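Local coordinates for 2-dehydropantoate 2-reductase (Geobacter metallireducens, PDB 3HN2), which probably catalyses the NADPH-dependent reduction of ketopantoate to pantoic acid in the biosynthesis of pantothenate, at residues Pro64-Val75 against Pro91-Leu102. Residues are numbered along the deposited sequence; the frame is centred on the assembly and turned at random.
Sequences PEEIGPMDLVLV and PLVEEGTQILTL
Strands 72-75 and 98-101 run parallel, their axes 20° apart, and pair Leu72 with Gln98 through Val75 with Thr101. Five backbone bonds form the ladder: Asp71 O takes Gln98 N, Gln98 O takes Val73 N, Val73 O takes Leu100 N (2.8 Å), Leu100 O takes Val75 N (2.7 Å), and Val75 O takes Leu102 N. Ahead of the strands in sequence the two segments stay joined through Met70 N, which donates to Leu92 O at 3.0 Å. Thr97 OG1 lies 2.7 Å from Met70 O and accepts the N-H of Glu94, which places the type II turn of Glu94 to Thr97 beside Met70.

Leu92 fills the angle between the short helix 64-67 and the strand. Its CD2 rests 3.7 Å from Ile67 CB and also meets Met70 CG and the carbonyl oxygens of Pro64 and Gly68, while CD1 reaches Val73 CG2, the two side chains crossing nearly at right angles. Val73 CG2 lies anti to the backbone N, and CG1 (chi1 39°) sits alongside Ile99 CG1, 3.8 Å away. Val75 CG2 continues this face against Ile99 CG2. On the opposite face Leu72 CD1 touches Leu100 CB, and Leu74 sends CD1 to Leu100 CD2 (3.7 Å) and CD2 to Leu102 CD1.

Together with helix 85-89 the strands make a beta-alpha-beta unit of the Rossmann-type domain. Strand 5-8 bonds to the far edge of 72-75 and strand 121-129 flanks 98-101, placing both inside the sheet, with helix 108-115 packed on Thr101.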
loop_
_atom_site.group_PDB
_atom_site.type_symbol
_atom_site.label_atom_id
_atom_site.label_comp_id
_atom_site.label_asym_id
_atom_site.label_seq_id
_atom_site.Cartn_x
_atom_site.Cartn_y
_atom_site.Cartn_z
ATOM N N PRO A 64 -6.969 -29.687 -23.403
ATOM C CA PRO A 64 -6.545 -28.633 -24.339
ATOM C C PRO A 64 -6.771 -28.956 -25.819
ATOM O O PRO A 64 -6.924 -28.033 -26.622
ATOM C CB PRO A 64 -5.048 -28.476 -24.052
ATOM C CG PRO A 64 -4.641 -29.722 -23.380
ATOM C CD PRO A 64 -5.832 -30.233 -22.638
ATOM N N GLU A 65 -6.806 -30.242 -26.171
ATOM C CA GLU A 65 -7.051 -30.666 -27.560
ATOM C C GLU A 65 -8.492 -30.446 -28.021
ATOM O O GLU A 65 -8.775 -30.465 -29.221
ATOM C CB GLU A 65 -6.613 -32.121 -27.801
ATOM C CG GLU A 65 -7.051 -33.131 -26.740
ATOM C CD GLU A 65 -5.979 -33.406 -25.695
ATOM O OE1 GLU A 65 -5.764 -34.593 -25.363
ATOM O OE2 GLU A 65 -5.348 -32.444 -25.208
ATOM N N GLU A 66 -9.392 -30.231 -27.062
ATOM C CA GLU A 66 -10.784 -29.887 -27.349
ATOM C C GLU A 66 -10.916 -28.411 -27.725
ATOM O O GLU A 66 -11.764 -28.045 -28.541
ATOM C CB GLU A 66 -11.672 -30.200 -26.142
ATOM C CG GLU A 66 -11.599 -31.649 -25.654
ATOM C CD GLU A 66 -12.356 -31.886 -24.354
ATOM O OE1 GLU A 66 -12.675 -33.058 -24.059
ATOM O OE2 GLU A 66 -12.634 -30.909 -23.620
ATOM N N ILE A 67 -10.073 -27.573 -27.122
ATOM C CA ILE A 67 -10.056 -26.130 -27.382
ATOM C C ILE A 67 -9.455 -25.821 -28.753
ATOM O O ILE A 67 -10.028 -25.058 -29.529
ATOM C CB ILE A 67 -9.265 -25.360 -26.296
ATOM C CG1 ILE A 67 -9.690 -25.805 -24.894
ATOM C CG2 ILE A 67 -9.434 -23.857 -26.465
ATOM C CD1 ILE A 67 -8.966 -25.113 -23.748
ATOM N N GLY A 68 -8.301 -26.417 -29.039
ATOM C CA GLY A 68 -7.629 -26.227 -30.320
ATOM C C GLY A 68 -6.838 -24.935 -30.409
ATOM O O GLY A 68 -6.653 -24.254 -29.397
ATOM N N PRO A 69 -6.360 -24.595 -31.624
ATOM C CA PRO A 69 -5.540 -23.405 -31.896
ATOM C C PRO A 69 -6.170 -22.098 -31.411
ATOM O O PRO A 69 -7.374 -21.895 -31.559
ATOM C CB PRO A 69 -5.422 -23.409 -33.425
ATOM C CG PRO A 69 -5.562 -24.838 -33.801
ATOM C CD PRO A 69 -6.583 -25.387 -32.848
ATOM N N MET A 70 -5.342 -21.239 -30.820
ATOM C CA MET A 70 -5.779 -19.969 -30.240
ATOM C C MET A 70 -4.937 -18.808 -30.783
ATOM O O MET A 70 -3.959 -19.026 -31.498
ATOM C CB MET A 70 -5.664 -20.026 -28.711
ATOM C CG MET A 70 -6.549 -21.063 -28.023
ATOM S SD MET A 70 -8.167 -20.435 -27.515
ATOM C CE MET A 70 -9.192 -20.923 -28.903
ATOM N N ASP A 71 -5.323 -17.577 -30.453
ATOM C CA ASP A 71 -4.510 -16.401 -30.774
ATOM C C ASP A 71 -3.556 -16.081 -29.628
ATOM O O ASP A 71 -2.395 -15.728 -29.844
ATOM C CB ASP A 71 -5.394 -15.182 -31.061
ATOM C CG ASP A 71 -6.111 -15.274 -32.396
ATOM O OD1 ASP A 71 -5.502 -15.741 -33.386
ATOM O OD2 ASP A 71 -7.290 -14.863 -32.455
ATOM N N LEU A 72 -4.069 -16.210 -28.409
ATOM C CA LEU A 72 -3.322 -15.913 -27.200
ATOM C C LEU A 72 -3.604 -16.967 -26.140
ATOM O O LEU A 72 -4.759 -17.337 -25.920
ATOM C CB LEU A 72 -3.711 -14.527 -26.671
ATOM C CG LEU A 72 -3.166 -14.068 -25.314
ATOM C CD1 LEU A 72 -1.667 -13.819 -25.375
ATOM C CD2 LEU A 72 -3.887 -12.822 -24.854
ATOM N N VAL A 73 -2.551 -17.461 -25.493
ATOM C CA VAL A 73 -2.745 -18.276 -24.298
ATOM C C VAL A 73 -2.124 -17.627 -23.057
ATOM O O VAL A 73 -0.910 -17.433 -22.977
ATOM C CB VAL A 73 -2.342 -19.780 -24.499
ATOM C CG1 VAL A 73 -1.100 -19.923 -25.346
ATOM C CG2 VAL A 73 -2.185 -20.501 -23.156
ATOM N N LEU A 74 -2.991 -17.247 -22.121
ATOM C CA LEU A 74 -2.581 -16.763 -20.802
ATOM C C LEU A 74 -2.231 -17.934 -19.916
ATOM O O LEU A 74 -3.109 -18.710 -19.540
ATOM C CB LEU A 74 -3.722 -16.009 -20.133
ATOM C CG LEU A 74 -3.622 -14.517 -19.862
ATOM C CD1 LEU A 74 -3.949 -13.742 -21.119
ATOM C CD2 LEU A 74 -4.598 -14.173 -18.751
ATOM N N VAL A 75 -0.950 -18.068 -19.589
ATOM C CA VAL A 75 -0.509 -19.069 -18.632
ATOM C C VAL A 75 -0.552 -18.469 -17.211
ATOM O O VAL A 75 0.130 -17.484 -16.916
ATOM C CB VAL A 75 0.895 -19.599 -18.975
ATOM C CG1 VAL A 75 1.257 -20.766 -18.081
ATOM C CG2 VAL A 75 0.961 -20.033 -20.441
ATOM N N PRO A 91 -1.395 -28.298 -28.029
ATOM C CA PRO A 91 -2.606 -28.274 -28.871
ATOM C C PRO A 91 -3.198 -26.883 -29.161
ATOM O O PRO A 91 -3.968 -26.737 -30.111
ATOM C CB PRO A 91 -3.614 -29.095 -28.057
ATOM C CG PRO A 91 -2.795 -29.905 -27.121
ATOM C CD PRO A 91 -1.655 -29.026 -26.768
ATOM N N LEU A 92 -2.838 -25.884 -28.355
ATOM C CA LEU A 92 -3.346 -24.520 -28.511
ATOM C C LEU A 92 -2.501 -23.666 -29.455
ATOM O O LEU A 92 -2.889 -22.550 -29.802
ATOM C CB LEU A 92 -3.433 -23.829 -27.148
ATOM C CG LEU A 92 -4.098 -24.583 -25.996
ATOM C CD1 LEU A 92 -3.688 -23.993 -24.656
ATOM C CD2 LEU A 92 -5.607 -24.573 -26.153
ATOM N N VAL A 93 -1.352 -24.192 -29.869
ATOM C CA VAL A 93 -0.379 -23.418 -30.642
ATOM C C VAL A 93 -0.497 -23.638 -32.155
ATOM O O VAL A 93 -0.368 -24.758 -32.652
ATOM C CB VAL A 93 1.076 -23.681 -30.139
ATOM C CG1 VAL A 93 2.115 -23.026 -31.043
ATOM C CG2 VAL A 93 1.242 -23.183 -28.707
ATOM N N GLU A 94 -0.774 -22.549 -32.866
ATOM C CA GLU A 94 -0.715 -22.503 -34.324
ATOM C C GLU A 94 0.290 -21.405 -34.679
ATOM O O GLU A 94 0.690 -20.635 -33.805
ATOM C CB GLU A 94 -2.108 -22.209 -34.904
ATOM C CG GLU A 94 -2.257 -22.330 -36.434
ATOM C CD GLU A 94 -1.641 -23.601 -37.010
ATOM O OE1 GLU A 94 -2.108 -24.709 -36.666
ATOM O OE2 GLU A 94 -0.695 -23.486 -37.820
ATOM N N GLU A 95 0.719 -21.352 -35.939
ATOM C CA GLU A 95 1.585 -20.284 -36.433
ATOM C C GLU A 95 0.913 -18.923 -36.236
ATOM O O GLU A 95 -0.067 -18.599 -36.912
ATOM C CB GLU A 95 1.921 -20.515 -37.910
ATOM C CG GLU A 95 2.833 -19.461 -38.534
ATOM C CD GLU A 95 2.746 -19.430 -40.050
ATOM O OE1 GLU A 95 1.709 -19.861 -40.604
ATOM O OE2 GLU A 95 3.713 -18.967 -40.691
ATOM N N GLY A 96 1.433 -18.147 -35.288
ATOM C CA GLY A 96 0.859 -16.846 -34.956
ATOM C C GLY A 96 0.300 -16.747 -33.547
ATOM O O GLY A 96 0.026 -15.646 -33.067
ATOM N N THR A 97 0.111 -17.896 -32.895
ATOM C CA THR A 97 -0.300 -17.946 -31.494
ATOM C C THR A 97 0.820 -17.352 -30.656
ATOM O O THR A 97 1.999 -17.620 -30.904
ATOM C CB THR A 97 -0.564 -19.401 -31.011
ATOM O OG1 THR A 97 -1.455 -20.060 -31.916
ATOM C CG2 THR A 97 -1.164 -19.434 -29.598
ATOM N N GLN A 98 0.448 -16.524 -29.687
ATOM C CA GLN A 98 1.415 -15.963 -28.759
ATOM C C GLN A 98 1.091 -16.325 -27.312
ATOM O O GLN A 98 -0.075 -16.426 -26.928
ATOM C CB GLN A 98 1.569 -14.456 -28.964
ATOM C CG GLN A 98 0.303 -13.729 -29.367
ATOM C CD GLN A 98 0.592 -12.429 -30.088
ATOM O OE1 GLN A 98 1.524 -11.702 -29.739
ATOM N NE2 GLN A 98 -0.209 -12.128 -31.106
ATOM N N ILE A 99 2.139 -16.540 -26.524
ATOM C CA ILE A 99 2.000 -17.102 -25.188
ATOM C C ILE A 99 2.352 -16.066 -24.116
ATOM O O ILE A 99 3.461 -15.526 -24.093
ATOM C CB ILE A 99 2.852 -18.389 -25.042
ATOM C CG1 ILE A 99 2.559 -19.353 -26.202
ATOM C CG2 ILE A 99 2.576 -19.065 -23.714
ATOM C CD1 ILE A 99 3.634 -20.381 -26.478
ATOM N N LEU A 100 1.389 -15.783 -23.244
ATOM C CA LEU A 100 1.556 -14.775 -22.201
ATOM C C LEU A 100 1.675 -15.430 -20.835
ATOM O O LEU A 100 0.734 -16.067 -20.356
ATOM C CB LEU A 100 0.396 -13.770 -22.232
ATOM C CG LEU A 100 0.219 -12.659 -21.184
ATOM C CD1 LEU A 100 1.490 -11.883 -20.946
ATOM C CD2 LEU A 100 -0.868 -11.709 -21.649
ATOM N N THR A 101 2.840 -15.276 -20.216
ATOM C CA THR A 101 3.075 -15.839 -18.895
ATOM C C THR A 101 2.898 -14.779 -17.777
ATOM O O THR A 101 3.445 -13.671 -17.851
ATOM C CB THR A 101 4.428 -16.602 -18.850
ATOM O OG1 THR A 101 4.411 -17.570 -17.800
ATOM C CG2 THR A 101 5.613 -15.678 -18.686
ATOM N N LEU A 102 2.094 -15.119 -16.773
ATOM C CA LEU A 102 1.794 -14.202 -15.663
ATOM C C LEU A 102 2.178 -14.784 -14.310
ATOM O O LEU A 102 1.898 -14.197 -13.263
ATOM C CB LEU A 102 0.307 -13.846 -15.647
ATOM C CG LEU A 102 -0.246 -12.795 -16.605
ATOM C CD1 LEU A 102 -1.755 -12.815 -16.545
ATOM C CD2 LEU A 102 0.271 -11.419 -16.263
#